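Local coordinates for protein peptidoglycan D,D-transpeptidase MrdA (Pseudomonas aeruginosa, PDB 7KIS) that probably cross-links peptidoglycan as a membrane-bound, penicillin-binding D,D-transpeptidase of the cell wall, at residues A[320-325]-A[456-461]; A[283-288]-A[314-319]; A[529-534]-A[598-603]. All coordinates share one frame; numbering follows the deposited sequence.

All three contacts lie in the transpeptidase domain and follow one another along the chain, contact 2 closing before contact 1 opens and contact 1 before contact 3. Contacts 1 and 2, about 12 Å apart between centres, share a continuous run, residues 314-319 leading directly into 320-325; Pro459 CD packs on the carbonyl oxygens of Arg317 and Val318, and Tyr315 OH probably hydrogen-bonds Arg320 O. Contact 3 lies about 23 Å, centre to centre, from each of them. The five-stranded antiparallel sheet is common ground: contacts 1 and 2 pack on its strand 268-273 and contact 3's helix 591-607 on its strand 579-585, with contact 1 alone close to the predicted catalytic serine.

Contact 1: residues A[320-325]-A[456-461]; sequences RGLYPP and QATPIQ
Pro459 CG lies at the edge of the Tyr323 ring, close to the ring plane, 4.0 Å from Tyr323 CE2, while His565 meets the same tyrosine with its ring nearly perpendicular. The tyrosine side chain sets off away from residues 456-461, with CG anti to the carbonyl carbon (chi1 -46°), yet its CE2 edge meets the proline. Two residues on, the Pro325 ring packs on the Ala457 methyl, its CG and CD each 4.0 Å from Ala457 CB. Leu322 crosses Gln456 at about a right angle, the amide oxygen Gln456 OE1 sitting against Leu322 CB (3.2 Å), and runs side by side with Thr458, Leu322 CD2 being 3.9 Å from Thr458 CG2.

Two hydrogen bonds join the backbones. Tyr323 N gives a nearly straight one to Ala457 O (3.0 Å, 175°). The return bond from Ala457 N to Tyr323 O is 3.1 Å long and more bent, with the donor well above the carbonyl plane. Beyond this bridge, Thr458 CA directs a C-H...O contact at Gly321 O, just before helix 459-470. There Gln461 N bonds Thr458 OG1 and Thr458 N bonds Gln461 OE1 (3.1 Å); Gln461 NE2 is held by Asp423 O and Gln412 O.

The arrangement is thus a single antiparallel bridge, a hydrogen-bonded pair, beside a capping box. It lies on the approach to the penicillin-binding SxxK motif, with the Pro325 side chain about 8 Å from that of Ser327, the predicted acyl-ester nucleophile, and from the bound, ring-opened diazabicyclooctane inhibitor.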
loop_
_atom_site.group_PDB
_atom_site.type_symbol
_atom_site.label_atom_id
_atom_site.label_comp_id
_atom_site.label_asym_id
_atom_site.label_seq_id
_atom_site.Cartn_x
_atom_site.Cartn_y
_atom_site.Cartn_z
ATOM N N ARG A 320 6.272 -5.019 -5.327
ATOM C CA ARG A 320 6.643 -6.414 -5.518
ATOM C C ARG A 320 7.031 -7.100 -4.215
ATOM O O ARG A 320 7.518 -8.235 -4.244
ATOM C CB ARG A 320 7.782 -6.517 -6.534
ATOM C CG ARG A 320 7.458 -5.856 -7.863
ATOM C CD ARG A 320 8.678 -5.758 -8.760
ATOM N NE ARG A 320 8.417 -4.933 -9.936
ATOM C CZ ARG A 320 8.614 -3.619 -9.984
ATOM N NH1 ARG A 320 9.077 -2.977 -8.921
ATOM N NH2 ARG A 320 8.350 -2.946 -11.096
ATOM N N GLY A 321 6.819 -6.446 -3.075
ATOM C CA GLY A 321 7.031 -7.090 -1.795
ATOM C C GLY A 321 5.752 -7.710 -1.276
ATOM O O GLY A 321 4.832 -6.999 -0.863
ATOM N N LEU A 322 5.682 -9.035 -1.295
ATOM C CA LEU A 322 4.473 -9.767 -0.942
ATOM C C LEU A 322 4.663 -10.419 0.422
ATOM O O LEU A 322 5.610 -11.187 0.622
ATOM C CB LEU A 322 4.145 -10.802 -2.015
ATOM C CG LEU A 322 4.046 -10.166 -3.403
ATOM C CD1 LEU A 322 5.159 -10.661 -4.314
ATOM C CD2 LEU A 322 2.685 -10.417 -4.025
ATOM N N TYR A 323 3.759 -10.115 1.351
ATOM C CA TYR A 323 3.849 -10.598 2.717
ATOM C C TYR A 323 2.501 -11.131 3.176
ATOM O O TYR A 323 1.456 -10.588 2.798
ATOM C CB TYR A 323 4.302 -9.478 3.665
ATOM C CG TYR A 323 5.473 -8.675 3.154
ATOM C CD1 TYR A 323 6.776 -9.112 3.354
ATOM C CD2 TYR A 323 5.278 -7.481 2.475
ATOM C CE1 TYR A 323 7.852 -8.381 2.890
ATOM C CE2 TYR A 323 6.348 -6.743 2.007
ATOM C CZ TYR A 323 7.633 -7.198 2.216
ATOM O OH TYR A 323 8.702 -6.466 1.754
ATOM N N PRO A 324 2.488 -12.194 3.976
ATOM C CA PRO A 324 1.242 -12.622 4.610
ATOM C C PRO A 324 0.723 -11.528 5.525
ATOM O O PRO A 324 1.374 -11.177 6.519
ATOM C CB PRO A 324 1.655 -13.870 5.407
ATOM C CG PRO A 324 2.933 -14.322 4.782
ATOM C CD PRO A 324 3.616 -13.075 4.317
ATOM N N PRO A 325 -0.448 -10.965 5.220
ATOM C CA PRO A 325 -0.902 -9.762 5.940
ATOM C C PRO A 325 -1.155 -9.984 7.421
ATOM O O PRO A 325 -1.324 -8.998 8.150
ATOM C CB PRO A 325 -2.192 -9.376 5.205
ATOM C CG PRO A 325 -2.632 -10.624 4.515
ATOM C CD PRO A 325 -1.396 -11.386 4.174
ATOM N N GLN A 456 -1.006 -13.834 -0.033
ATOM C CA GLN A 456 0.026 -12.848 -0.316
ATOM C C GLN A 456 -0.625 -11.492 -0.536
ATOM O O GLN A 456 -1.644 -11.387 -1.225
ATOM C CB GLN A 456 0.839 -13.244 -1.554
ATOM C CG GLN A 456 1.403 -14.653 -1.507
ATOM C CD GLN A 456 2.918 -14.673 -1.468
ATOM O OE1 GLN A 456 3.549 -13.766 -0.926
ATOM N NE2 GLN A 456 3.511 -15.710 -2.045
ATOM N N ALA A 457 -0.030 -10.455 0.049
ATOM C CA ALA A 457 -0.580 -9.111 -0.052
ATOM C C ALA A 457 0.557 -8.103 -0.111
ATOM O O ALA A 457 1.512 -8.197 0.663
ATOM C CB ALA A 457 -1.506 -8.807 1.132
ATOM N N THR A 458 0.446 -7.139 -1.039
ATOM C CA THR A 458 1.383 -6.037 -1.190
ATOM C C THR A 458 1.013 -4.891 -0.251
ATOM O O THR A 458 -0.166 -4.687 0.053
ATOM C CB THR A 458 1.385 -5.532 -2.632
ATOM O OG1 THR A 458 0.061 -5.128 -3.004
ATOM C CG2 THR A 458 1.860 -6.626 -3.579
ATOM N N PRO A 459 2.005 -4.127 0.217
ATOM C CA PRO A 459 1.711 -3.025 1.149
ATOM C C PRO A 459 0.758 -1.983 0.589
ATOM O O PRO A 459 0.215 -1.186 1.364
ATOM C CB PRO A 459 3.095 -2.425 1.430
ATOM C CG PRO A 459 4.045 -3.545 1.173
ATOM C CD PRO A 459 3.453 -4.321 0.033
ATOM N N ILE A 460 0.536 -1.958 -0.724
ATOM C CA ILE A 460 -0.466 -1.055 -1.281
ATOM C C ILE A 460 -1.849 -1.695 -1.220
ATOM O O ILE A 460 -2.848 -1.013 -0.964
ATOM C CB ILE A 460 -0.079 -0.653 -2.718
ATOM C CG1 ILE A 460 -1.214 0.120 -3.394
ATOM C CG2 ILE A 460 0.309 -1.876 -3.537
ATOM C CD1 ILE A 460 -1.482 1.474 -2.777
ATOM N N GLN A 461 -1.929 -3.009 -1.448
ATOM C CA GLN A 461 -3.185 -3.724 -1.237
ATOM C C GLN A 461 -3.666 -3.572 0.201
ATOM O O GLN A 461 -4.872 -3.485 0.455
ATOM C CB GLN A 461 -3.014 -5.200 -1.591
ATOM C CG GLN A 461 -3.309 -5.535 -3.040
ATOM C CD GLN A 461 -2.861 -6.934 -3.409
ATOM O OE1 GLN A 461 -2.158 -7.592 -2.644
ATOM N NE2 GLN A 461 -3.269 -7.397 -4.585
#

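Contact 2: residues A[283-288]-A[314-319]; sequences MVSQPS and LYNRVL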
loop_
_atom_site.group_PDB
_atom_site.type_symbol
_atom_site.label_atom_id
_atom_site.label_comp_id
_atom_site.label_asym_id
_atom_site.label_seq_id
_atom_site.Cartn_x
_atom_site.Cartn_y
_atom_site.Cartn_z
ATOM N N MET A 283 4.532 7.170 -0.659
ATOM C CA MET A 283 4.880 5.844 -1.175
ATOM C C MET A 283 6.359 5.620 -0.868
ATOM O O MET A 283 7.226 6.127 -1.586
ATOM C CB MET A 283 4.589 5.740 -2.664
ATOM C CG MET A 283 4.974 4.408 -3.282
ATOM S SD MET A 283 4.951 4.463 -5.083
ATOM C CE MET A 283 4.903 2.717 -5.474
ATOM N N VAL A 284 6.637 4.860 0.189
ATOM C CA VAL A 284 7.976 4.738 0.753
ATOM C C VAL A 284 8.435 3.292 0.645
ATOM O O VAL A 284 7.710 2.374 1.042
ATOM C CB VAL A 284 8.009 5.210 2.217
ATOM C CG1 VAL A 284 9.430 5.193 2.754
ATOM C CG2 VAL A 284 7.401 6.594 2.330
ATOM N N SER A 285 9.637 3.093 0.102
ATOM C CA SER A 285 10.302 1.794 0.116
ATOM C C SER A 285 11.765 1.994 0.482
ATOM O O SER A 285 12.480 2.731 -0.204
ATOM C CB SER A 285 10.177 1.090 -1.238
ATOM O OG SER A 285 10.686 -0.231 -1.173
ATOM N N GLN A 286 12.208 1.339 1.563
ATOM C CA GLN A 286 13.541 1.480 2.131
ATOM C C GLN A 286 14.327 0.179 1.979
ATOM O O GLN A 286 13.751 -0.906 2.123
ATOM C CB GLN A 286 13.461 1.861 3.616
ATOM C CG GLN A 286 14.540 2.825 4.091
ATOM C CD GLN A 286 14.406 4.211 3.485
ATOM O OE1 GLN A 286 13.373 4.553 2.910
ATOM N NE2 GLN A 286 15.454 5.016 3.615
ATOM N N PRO A 287 15.641 0.242 1.693
ATOM C CA PRO A 287 16.477 1.436 1.502
ATOM C C PRO A 287 16.256 2.128 0.157
ATOM O O PRO A 287 15.399 1.692 -0.617
ATOM C CB PRO A 287 17.900 0.880 1.597
ATOM C CG PRO A 287 17.778 -0.521 1.141
ATOM C CD PRO A 287 16.440 -0.995 1.632
ATOM N N SER A 288 17.009 3.192 -0.113
ATOM C CA SER A 288 16.844 3.967 -1.332
ATOM C C SER A 288 18.089 3.871 -2.209
ATOM O O SER A 288 19.050 3.154 -1.908
ATOM C CB SER A 288 16.556 5.433 -0.991
ATOM O OG SER A 288 15.405 5.572 -0.175
ATOM N N LEU A 314 17.211 -2.034 -4.627
ATOM C CA LEU A 314 16.450 -2.062 -5.868
ATOM C C LEU A 314 15.083 -2.715 -5.715
ATOM O O LEU A 314 14.297 -2.698 -6.669
ATOM C CB LEU A 314 17.239 -2.814 -6.948
ATOM C CG LEU A 314 18.434 -2.126 -7.610
ATOM C CD1 LEU A 314 18.714 -2.750 -8.974
ATOM C CD2 LEU A 314 18.201 -0.628 -7.735
ATOM N N TYR A 315 14.782 -3.281 -4.549
ATOM C CA TYR A 315 13.515 -3.971 -4.332
ATOM C C TYR A 315 12.435 -2.948 -4.004
ATOM O O TYR A 315 12.498 -2.280 -2.968
ATOM C CB TYR A 315 13.656 -4.997 -3.210
ATOM C CG TYR A 315 12.642 -6.118 -3.267
ATOM C CD1 TYR A 315 12.699 -7.081 -4.265
ATOM C CD2 TYR A 315 11.631 -6.219 -2.317
ATOM C CE1 TYR A 315 11.776 -8.110 -4.323
ATOM C CE2 TYR A 315 10.703 -7.245 -2.366
ATOM C CZ TYR A 315 10.781 -8.187 -3.370
ATOM O OH TYR A 315 9.861 -9.209 -3.423
ATOM N N ASN A 316 11.444 -2.823 -4.885
ATOM C CA ASN A 316 10.278 -1.981 -4.622
ATOM C C ASN A 316 9.334 -2.785 -3.736
ATOM O O ASN A 316 8.457 -3.506 -4.214
ATOM C CB ASN A 316 9.612 -1.547 -5.922
ATOM C CG ASN A 316 8.696 -0.350 -5.738
ATOM O OD1 ASN A 316 8.045 -0.205 -4.705
ATOM N ND2 ASN A 316 8.643 0.516 -6.746
ATOM N N ARG A 317 9.525 -2.659 -2.420
ATOM C CA ARG A 317 8.760 -3.453 -1.466
ATOM C C ARG A 317 7.277 -3.106 -1.462
ATOM O O ARG A 317 6.462 -3.937 -1.050
ATOM C CB ARG A 317 9.343 -3.280 -0.063
ATOM C CG ARG A 317 10.854 -3.423 -0.014
ATOM C CD ARG A 317 11.375 -3.401 1.413
ATOM N NE ARG A 317 12.471 -4.347 1.615
ATOM C CZ ARG A 317 13.721 -4.144 1.211
ATOM N NH1 ARG A 317 14.043 -3.024 0.578
ATOM N NH2 ARG A 317 14.650 -5.060 1.440
ATOM N N VAL A 318 6.909 -1.906 -1.913
ATOM C CA VAL A 318 5.499 -1.537 -1.962
ATOM C C VAL A 318 4.775 -2.331 -3.042
ATOM O O VAL A 318 3.644 -2.792 -2.841
ATOM C CB VAL A 318 5.352 -0.020 -2.184
ATOM C CG1 VAL A 318 3.911 0.335 -2.513
ATOM C CG2 VAL A 318 5.827 0.745 -0.963
ATOM N N LEU A 319 5.417 -2.524 -4.191
ATOM C CA LEU A 319 4.762 -3.093 -5.362
ATOM C C LEU A 319 5.035 -4.578 -5.543
ATOM O O LEU A 319 4.117 -5.331 -5.884
ATOM C CB LEU A 319 5.203 -2.344 -6.623
ATOM C CG LEU A 319 4.925 -0.843 -6.609
ATOM C CD1 LEU A 319 5.141 -0.237 -7.987
ATOM C CD2 LEU A 319 3.511 -0.582 -6.118
#
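Strand 280-286, an outermost strand of the transpeptidase domain's five-stranded antiparallel sheet, is covered at its end by the short, weakly bonded helix 317-320, and Ser285 meeting Arg317 lies at the middle of this contact. Ser285 points at the helix start. Its OG, anti to the backbone N (chi1 -173°), accepts a hydrogen bond from Arg317 N at 3.0 Å and 151°, a side chain of the strand thereby holding a backbone N-H where the helix begins. Asn316, just before it, is the centre of an inverse gamma turn.

Apolar packing lies to one side of this bond. The Met283 chain is fully extended, and its terminal CE comes up to the branched end of Leu319, 3.6 Å from CD2, the two side chains crossing at about a right angle. The same CE lies 3.9 Å from Val318 CG1. The other valine methyl, CG2, faces Val284 O, and Val318 also packs on Ala269 and Val271 of the adjoining strand 268-273.

Toward the other end, the Arg317 chain is bent at chi3 and reaches the point where the strand ends in the cis peptide bond between Gln286 and Pro287. Its principal partner is Glu586, which forms a salt bridge with NE, while NH2 and NH1 bond the backbone oxygens of Asp311 and Arg312. Gln286 O is also close to NH1, but the angle is poor for a hydrogen bond. One face of the guanidinium carries Tyr315 CB, 4.3 Å above the plane and toward the rim. The Pro287 ring crosses the arginine at about a right angle, with CD 3.3 Å from Arg317 NH1.

Contact 3: residues A[529-534]-A[598-603]; sequences ATSAYL and VVKQVM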
loop_
_atom_site.group_PDB
_atom_site.type_symbol
_atom_site.label_atom_id
_atom_site.label_comp_id
_atom_site.label_asym_id
_atom_site.label_seq_id
_atom_site.Cartn_x
_atom_site.Cartn_y
_atom_site.Cartn_z
ATOM N N ALA A 529 -2.210 6.781 23.967
ATOM C CA ALA A 529 -1.937 7.714 25.053
ATOM C C ALA A 529 -1.178 8.943 24.574
ATOM O O ALA A 529 -1.229 9.985 25.236
ATOM C CB ALA A 529 -1.152 7.016 26.163
ATOM N N THR A 530 -0.476 8.845 23.446
ATOM C CA THR A 530 0.314 9.941 22.907
ATOM C C THR A 530 -0.348 10.605 21.707
ATOM O O THR A 530 0.331 11.290 20.937
ATOM C CB THR A 530 1.706 9.445 22.513
ATOM O OG1 THR A 530 1.580 8.324 21.627
ATOM C CG2 THR A 530 2.490 9.024 23.743
ATOM N N SER A 531 -1.657 10.443 21.545
ATOM C CA SER A 531 -2.344 10.893 20.347
ATOM C C SER A 531 -3.265 12.067 20.653
ATOM O O SER A 531 -3.850 12.159 21.735
ATOM C CB SER A 531 -3.157 9.753 19.723
ATOM O OG SER A 531 -3.846 10.191 18.566
ATOM N N ALA A 532 -3.377 12.967 19.678
ATOM C CA ALA A 532 -4.302 14.088 19.733
ATOM C C ALA A 532 -5.549 13.850 18.893
ATOM O O ALA A 532 -6.396 14.742 18.793
ATOM C CB ALA A 532 -3.607 15.373 19.274
ATOM N N TYR A 533 -5.674 12.672 18.288
ATOM C CA TYR A 533 -6.809 12.346 17.438
ATOM C C TYR A 533 -7.082 10.856 17.554
ATOM O O TYR A 533 -6.200 10.069 17.908
ATOM C CB TYR A 533 -6.549 12.732 15.976
ATOM C CG TYR A 533 -5.197 12.286 15.466
ATOM C CD1 TYR A 533 -4.099 13.131 15.527
ATOM C CD2 TYR A 533 -5.017 11.016 14.929
ATOM C CE1 TYR A 533 -2.863 12.728 15.068
ATOM C CE2 TYR A 533 -3.780 10.605 14.466
ATOM C CZ TYR A 533 -2.707 11.466 14.538
ATOM O OH TYR A 533 -1.473 11.069 14.083
ATOM N N LEU A 534 -8.318 10.474 17.250
ATOM C CA LEU A 534 -8.695 9.070 17.323
ATOM C C LEU A 534 -8.108 8.313 16.139
ATOM O O LEU A 534 -8.184 8.771 14.994
ATOM C CB LEU A 534 -10.216 8.927 17.356
ATOM C CG LEU A 534 -10.878 9.403 18.652
ATOM C CD1 LEU A 534 -12.370 9.115 18.636
ATOM C CD2 LEU A 534 -10.217 8.762 19.865
ATOM N N VAL A 598 5.175 4.019 14.088
ATOM C CA VAL A 598 5.548 4.582 12.793
ATOM C C VAL A 598 4.325 5.167 12.094
ATOM O O VAL A 598 4.396 6.247 11.495
ATOM C CB VAL A 598 6.253 3.522 11.929
ATOM C CG1 VAL A 598 6.566 4.085 10.556
ATOM C CG2 VAL A 598 7.533 3.063 12.607
ATOM N N VAL A 599 3.195 4.459 12.143
ATOM C CA VAL A 599 1.954 4.998 11.591
ATOM C C VAL A 599 1.627 6.328 12.247
ATOM O O VAL A 599 1.278 7.306 11.574
ATOM C CB VAL A 599 0.800 3.996 11.766
ATOM C CG1 VAL A 599 -0.452 4.511 11.070
ATOM C CG2 VAL A 599 1.197 2.647 11.228
ATOM N N LYS A 600 1.743 6.384 13.573
ATOM C CA LYS A 600 1.351 7.582 14.298
ATOM C C LYS A 600 2.266 8.754 13.975
ATOM O O LYS A 600 1.821 9.905 14.006
ATOM C CB LYS A 600 1.348 7.290 15.798
ATOM C CG LYS A 600 0.488 8.229 16.610
ATOM C CD LYS A 600 1.325 9.340 17.209
ATOM C CE LYS A 600 0.465 10.281 18.024
ATOM N NZ LYS A 600 1.270 11.370 18.641
ATOM N N GLN A 601 3.535 8.489 13.660
ATOM C CA GLN A 601 4.420 9.567 13.230
ATOM C C GLN A 601 4.061 10.048 11.828
ATOM O O GLN A 601 4.069 11.254 11.558
ATOM C CB GLN A 601 5.878 9.117 13.289
ATOM C CG GLN A 601 6.591 9.543 14.564
ATOM C CD GLN A 601 8.096 9.395 14.473
ATOM O OE1 GLN A 601 8.659 9.326 13.381
ATOM N NE2 GLN A 601 8.756 9.348 15.625
ATOM N N VAL A 602 3.753 9.117 10.922
ATOM C CA VAL A 602 3.298 9.497 9.588
ATOM C C VAL A 602 1.953 10.211 9.661
ATOM O O VAL A 602 1.741 11.233 8.997
ATOM C CB VAL A 602 3.233 8.256 8.677
ATOM C CG1 VAL A 602 2.618 8.610 7.334
ATOM C CG2 VAL A 602 4.620 7.658 8.498
ATOM N N MET A 603 1.024 9.689 10.468
ATOM C CA MET A 603 -0.271 10.344 10.619
ATOM C C MET A 603 -0.141 11.693 11.315
ATOM O O MET A 603 -0.911 12.616 11.021
ATOM C CB MET A 603 -1.237 9.434 11.377
ATOM C CG MET A 603 -1.793 8.288 10.538
ATOM S SD MET A 603 -2.954 7.234 11.435
ATOM C CE MET A 603 -2.164 7.157 13.035
#
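Lys600 leaves its helix with CG anti to the backbone N and bends at chi2 (-97°), beyond which the chain is straight and carries CE and NZ to Thr530 and Ser531. Tyr533 starts toward the helix with CG between its backbone N and carbonyl carbon (chi1 47°), and its OH ends against Met603 CB (3.2 Å). Lys600 CE packs 3.7 Å from Ser531 CA, and NZ bonds Thr530 O; the modelled separation is too short to be taken literally at this resolution. Asp604 links the two polar ends, its OD2 in a salt bridge with Lys600 NZ and its OD1 hydrogen-bonded to Tyr533 OH.

Met603 crosses the tyrosine obliquely. Its CB is 4.0 Å from Tyr533 CZ, while Met603 CE lies 4.1 Å from Tyr533 CE2. One face of the ring is covered by Ser531 OG, 3.9 Å above its centre.

The contact is packing away from the annotated sites: it joins the loop between helix 525-528 and strand 536-541 to helix 591-607. That helix rests Val599 and Met603 on Val581 of the central strand 579-585, and Val602 on Ala259 and Ala262 of helix 253-263.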